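Long-range contacts in hypothetical fimbrial assembly protein (Parabacteroides distasonis, PDB 3R4R), which is a putative component of the fimbrium tip, part of the filamentous surface appendages that mediate cell adhesion and biofilm formation: residues K171-G176 with Y266-G271; E187-T192 with L243-G248. One frame throughout, in Å; residues are numbered along the deposited sequence.

Contact 1: residues K171-G176 with Y266-G271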
# COMPACT_ATOMS: atom_id res chain seq x y z
N LYS A 171 2.23 6.59 -4.56
CA LYS A 171 2.10 8.00 -4.23
C LYS A 171 2.57 8.84 -5.43
O LYS A 171 3.67 8.62 -5.94
CB LYS A 171 2.89 8.32 -2.94
CG LYS A 171 2.87 9.80 -2.49
CD LYS A 171 3.77 10.01 -1.27
CE LYS A 171 3.86 11.45 -0.83
NZ LYS A 171 4.72 11.61 0.37
N ILE A 172 1.73 9.76 -5.89
CA ILE A 172 2.05 10.59 -7.08
C ILE A 172 1.94 12.08 -6.72
O ILE A 172 0.88 12.52 -6.27
CB ILE A 172 1.13 10.25 -8.31
CG1 ILE A 172 1.07 8.73 -8.62
CG2 ILE A 172 1.55 11.07 -9.56
CD1 ILE A 172 0.02 8.39 -9.73
N GLU A 173 3.03 12.84 -6.92
CA GLU A 173 3.05 14.28 -6.70
C GLU A 173 3.27 15.04 -8.02
O GLU A 173 4.30 14.87 -8.66
CB GLU A 173 4.15 14.66 -5.68
CG GLU A 173 4.18 16.16 -5.36
CD GLU A 173 5.26 16.71 -4.45
OE1 GLU A 173 6.25 15.98 -4.18
OE2 GLU A 173 5.15 17.89 -4.05
N TYR A 174 2.30 15.85 -8.46
CA TYR A 174 2.47 16.73 -9.62
C TYR A 174 3.17 17.99 -9.12
O TYR A 174 2.63 18.65 -8.24
CB TYR A 174 1.15 17.02 -10.36
CG TYR A 174 1.22 18.18 -11.33
CD1 TYR A 174 1.85 18.06 -12.56
CD2 TYR A 174 0.60 19.39 -11.03
CE1 TYR A 174 1.89 19.11 -13.47
CE2 TYR A 174 0.64 20.46 -11.93
CZ TYR A 174 1.28 20.32 -13.15
OH TYR A 174 1.34 21.37 -14.02
N THR A 175 4.38 18.28 -9.63
CA THR A 175 5.19 19.39 -9.12
C THR A 175 5.20 20.62 -10.07
O THR A 175 5.91 21.58 -9.78
CB THR A 175 6.63 18.93 -8.86
OG1 THR A 175 7.20 18.39 -10.06
CG2 THR A 175 6.71 17.92 -7.73
N GLY A 176 4.36 20.63 -11.11
CA GLY A 176 4.23 21.78 -12.00
C GLY A 176 4.92 21.66 -13.33
O GLY A 176 5.36 20.58 -13.71
N TYR A 266 7.01 6.24 -4.64
CA TYR A 266 6.67 7.67 -4.63
C TYR A 266 7.21 8.28 -5.93
O TYR A 266 8.37 8.10 -6.27
CB TYR A 266 7.20 8.37 -3.35
CG TYR A 266 7.23 9.90 -3.29
CD1 TYR A 266 6.22 10.66 -3.88
CD2 TYR A 266 8.17 10.56 -2.51
CE1 TYR A 266 6.22 12.06 -3.79
CE2 TYR A 266 8.17 11.95 -2.39
CZ TYR A 266 7.20 12.70 -3.04
OH TYR A 266 7.25 14.07 -2.91
N TYR A 267 6.32 8.93 -6.67
CA TYR A 267 6.59 9.52 -7.97
C TYR A 267 6.35 11.01 -8.00
O TYR A 267 5.49 11.51 -7.26
CB TYR A 267 5.70 8.86 -9.03
CG TYR A 267 5.88 7.36 -9.14
CD1 TYR A 267 6.93 6.81 -9.88
CD2 TYR A 267 4.99 6.48 -8.53
CE1 TYR A 267 7.12 5.43 -9.97
CE2 TYR A 267 5.16 5.09 -8.62
CZ TYR A 267 6.22 4.58 -9.34
OH TYR A 267 6.42 3.22 -9.45
N ARG A 268 7.09 11.72 -8.85
CA ARG A 268 6.91 13.15 -9.11
C ARG A 268 6.77 13.38 -10.63
O ARG A 268 7.60 12.91 -11.40
CB ARG A 268 8.05 14.03 -8.53
CG ARG A 268 8.23 13.99 -7.01
CD ARG A 268 9.12 15.13 -6.58
NE ARG A 268 9.58 15.03 -5.20
CZ ARG A 268 10.86 14.86 -4.84
NH1 ARG A 268 11.82 14.81 -5.76
NH2 ARG A 268 11.19 14.79 -3.56
N ILE A 269 5.71 14.11 -11.03
CA ILE A 269 5.44 14.48 -12.42
C ILE A 269 5.77 15.95 -12.57
O ILE A 269 5.14 16.83 -11.97
CB ILE A 269 4.01 14.14 -12.93
CG1 ILE A 269 3.71 12.64 -12.79
CG2 ILE A 269 3.82 14.61 -14.37
CD1 ILE A 269 2.34 12.17 -13.35
N LYS A 270 6.76 16.20 -13.40
CA LYS A 270 7.32 17.49 -13.75
C LYS A 270 7.27 17.66 -15.27
O LYS A 270 7.52 16.71 -16.00
CB LYS A 270 8.77 17.55 -13.20
CG LYS A 270 9.56 18.81 -13.47
CD LYS A 270 11.02 18.72 -12.97
CE LYS A 270 11.16 18.61 -11.47
NZ LYS A 270 12.59 18.54 -11.08
N GLY A 271 6.93 18.88 -15.71
CA GLY A 271 6.86 19.24 -17.12
C GLY A 271 7.88 20.29 -17.49
O GLY A 271 8.21 21.16 -16.66
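Strands Lys171-Gly176 and Tyr266-Gly271 pair in parallel, their axes 4.5 Å apart at closest and inclined by 23°. The ladder runs from Tyr267 N to Lys171 O, then Glu173 N to Tyr267 O, Ile269 N to Glu173 O and Thr175 N to Ile269 O, with the last bond 2.9 Å long. Near the end, Thr175 OG1 adds a second bond to Ile269 O at 3.2 Å. It comes from above the carbonyl plane, on the same face as Thr175 N. One further backbone bond joins Gly271 N to Gly176 O.

One face of the pair is polar. Lys171 is extended, with CG anti to the backbone N (chi1 178°), and its chain passes over one face of the Tyr266 ring. Lys171 CD lies 3.6 Å from Tyr266 CD1. Lys171 NZ sits 4.3 Å from the centroid of the Tyr266 ring, only 8° off the normal, a cation-pi contact. Lys171 NZ also forms a salt bridge with Glu41. At the edge of the same ring, Tyr266 OH donates to Glu173 OE1 at 2.5 Å, on the anti side and somewhat out of the carboxylate plane. The carboxylate comes to the ring edge with its plane turned only slightly from the ring's. Arg268 NE approaches Glu173 OE1 in the guanidinium plane, but at 3.6 Å this salt bridge is long. Thr175 CG2 rests on Arg268 CD.

The other face is largely apolar and carries Ile172, Tyr174, Tyr267 and Ile269. Ile172 CG2 meets Ile269 CD1 at 4.0 Å.

Both strands are interior to their sheet. Strand 228-232 flanks 171-176, and strand 278-284 flanks 266-271. Tyr174 and Ile269 touch Trp280 of the latter. They also face strand 240-246 of the second sheet, through Val245 and Leu243, within the transthyretin-like C-terminal domain.

Contact 2: residues E187-T192 with L243-G248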
# COMPACT_ATOMS: atom_id res chain seq x y z
N GLU A 187 4.19 30.20 -13.52
CA GLU A 187 2.93 30.38 -12.81
C GLU A 187 1.81 29.80 -13.71
O GLU A 187 1.95 29.72 -14.93
CB GLU A 187 2.66 31.83 -12.38
CG GLU A 187 2.40 32.87 -13.45
CD GLU A 187 1.69 34.11 -12.90
OE1 GLU A 187 0.73 34.55 -13.56
OE2 GLU A 187 1.95 34.50 -11.73
N GLY A 188 0.73 29.34 -13.09
CA GLY A 188 -0.36 28.72 -13.82
C GLY A 188 -0.09 27.24 -13.95
O GLY A 188 0.55 26.64 -13.06
N PHE A 189 -0.57 26.64 -15.05
CA PHE A 189 -0.44 25.20 -15.33
C PHE A 189 -1.03 24.40 -14.14
O PHE A 189 -0.39 23.51 -13.56
CB PHE A 189 1.03 24.81 -15.63
CG PHE A 189 1.60 25.54 -16.83
CD1 PHE A 189 1.45 25.02 -18.12
CD2 PHE A 189 2.27 26.75 -16.68
CE1 PHE A 189 1.95 25.71 -19.23
CE2 PHE A 189 2.78 27.43 -17.79
CZ PHE A 189 2.62 26.91 -19.06
N SER A 190 -2.27 24.78 -13.76
CA SER A 190 -3.02 24.16 -12.67
C SER A 190 -3.48 22.77 -13.05
O SER A 190 -3.90 22.53 -14.19
CB SER A 190 -4.22 25.01 -12.30
OG SER A 190 -3.81 26.30 -11.86
N LEU A 191 -3.42 21.85 -12.08
CA LEU A 191 -3.93 20.51 -12.28
C LEU A 191 -5.42 20.59 -12.02
O LEU A 191 -5.85 20.99 -10.92
CB LEU A 191 -3.21 19.46 -11.41
CG LEU A 191 -3.70 17.98 -11.53
CD1 LEU A 191 -3.60 17.42 -12.98
CD2 LEU A 191 -2.94 17.07 -10.55
N THR A 192 -6.22 20.33 -13.09
CA THR A 192 -7.68 20.44 -13.03
C THR A 192 -8.35 19.07 -12.95
O THR A 192 -9.48 18.99 -12.45
CB THR A 192 -8.23 21.20 -14.27
OG1 THR A 192 -7.78 20.57 -15.46
CG2 THR A 192 -7.83 22.67 -14.30
N LEU A 243 -3.73 13.45 -16.99
CA LEU A 243 -3.64 14.74 -16.31
C LEU A 243 -4.15 15.85 -17.22
O LEU A 243 -3.72 15.94 -18.35
CB LEU A 243 -2.19 15.03 -15.87
CG LEU A 243 -1.65 14.38 -14.56
CD1 LEU A 243 -1.67 12.86 -14.58
CD2 LEU A 243 -0.22 14.80 -14.32
N SER A 244 -5.10 16.66 -16.73
CA SER A 244 -5.64 17.83 -17.43
C SER A 244 -5.07 19.06 -16.75
O SER A 244 -5.39 19.35 -15.60
CB SER A 244 -7.17 17.82 -17.46
OG SER A 244 -7.65 16.75 -18.25
N VAL A 245 -4.13 19.72 -17.45
CA VAL A 245 -3.38 20.88 -16.96
C VAL A 245 -3.74 22.10 -17.82
O VAL A 245 -3.83 21.96 -19.04
CB VAL A 245 -1.86 20.55 -16.98
CG1 VAL A 245 -1.01 21.75 -16.59
CG2 VAL A 245 -1.54 19.36 -16.08
N GLN A 246 -3.98 23.28 -17.18
CA GLN A 246 -4.31 24.55 -17.84
C GLN A 246 -3.20 24.99 -18.79
O GLN A 246 -2.03 25.06 -18.41
CB GLN A 246 -4.58 25.68 -16.83
CG GLN A 246 -5.96 25.61 -16.16
CD GLN A 246 -7.15 25.92 -17.08
OE1 GLN A 246 -8.27 25.48 -16.83
NE2 GLN A 246 -6.94 26.68 -18.17
N SER A 247 -3.58 25.26 -20.04
CA SER A 247 -2.67 25.68 -21.10
C SER A 247 -3.20 26.95 -21.78
O SER A 247 -2.76 27.29 -22.89
CB SER A 247 -2.49 24.54 -22.10
OG SER A 247 -2.09 23.35 -21.44
N GLY A 248 -4.10 27.64 -21.08
CA GLY A 248 -4.74 28.87 -21.54
C GLY A 248 -6.24 28.85 -21.32
O GLY A 248 -6.70 28.74 -20.17
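Thr192 and Ser244 meet through one carbonyl that takes two bonds. Thr192 N points almost straight down the C=O of Ser244, at 2.8 Å from its O. Thr192 OG1 reaches the same Ser244 O at 2.7 Å, from above the carbonyl plane. The hydroxyl gets there because OG1 sits between the backbone N and the carbonyl carbon (chi1 55°). A second backbone bond joins Gln246 N to Ser190 O at 3.1 Å.

Between these bonds, Leu191 and Val245 form a non-hydrogen-bonded antiparallel pair. Leu191 CD1 touches Leu243 CG at 3.9 Å and lies close to Val245 CG2. Thr192 CG2 packs against CG of Gln246, whose side chain crosses it at about a right angle. Phe189 CB meets Val245 CG1 at 3.8 Å, and the CA-H of Phe189 faces Gln246 O.

Further out, Tyr174 OH bonds to Phe189 O and its side chain touches Leu191 and Val245. Pro251 of strand 251-257 packs on Thr192 and Gln246. Lys225 NZ binds Thr192 O. The arrangement is an antiparallel strand pairing, where a loop enters strand 191-202 beside the last residues of strand 240-246, in a sheet of the transthyretin-like domain.

Both contacts lie in the C-terminal domain, and along the chain contact 2 is nested inside the loop that contact 1 closes. They belong to different sheets packed against each other. Both are partly buried. The centre of contact 1 is about 18 Å from the chain centre, that of contact 2 about 29 Å. Contact 1 is a parallel ladder with a polar face and a buried, largely apolar face. Contact 2 is a shorter antiparallel pairing at strand ends, beside exposed loop residues. Tyr174 reaches from contact 1 to contact 2, its ring on Leu191 CB. Ile269 CD1 against Leu243 CD2 adds to this interface. Charged and aromatic groups mark contact 1, whereas contact 2 relies on backbone bonds, a threonine hydroxyl and aliphatic packing.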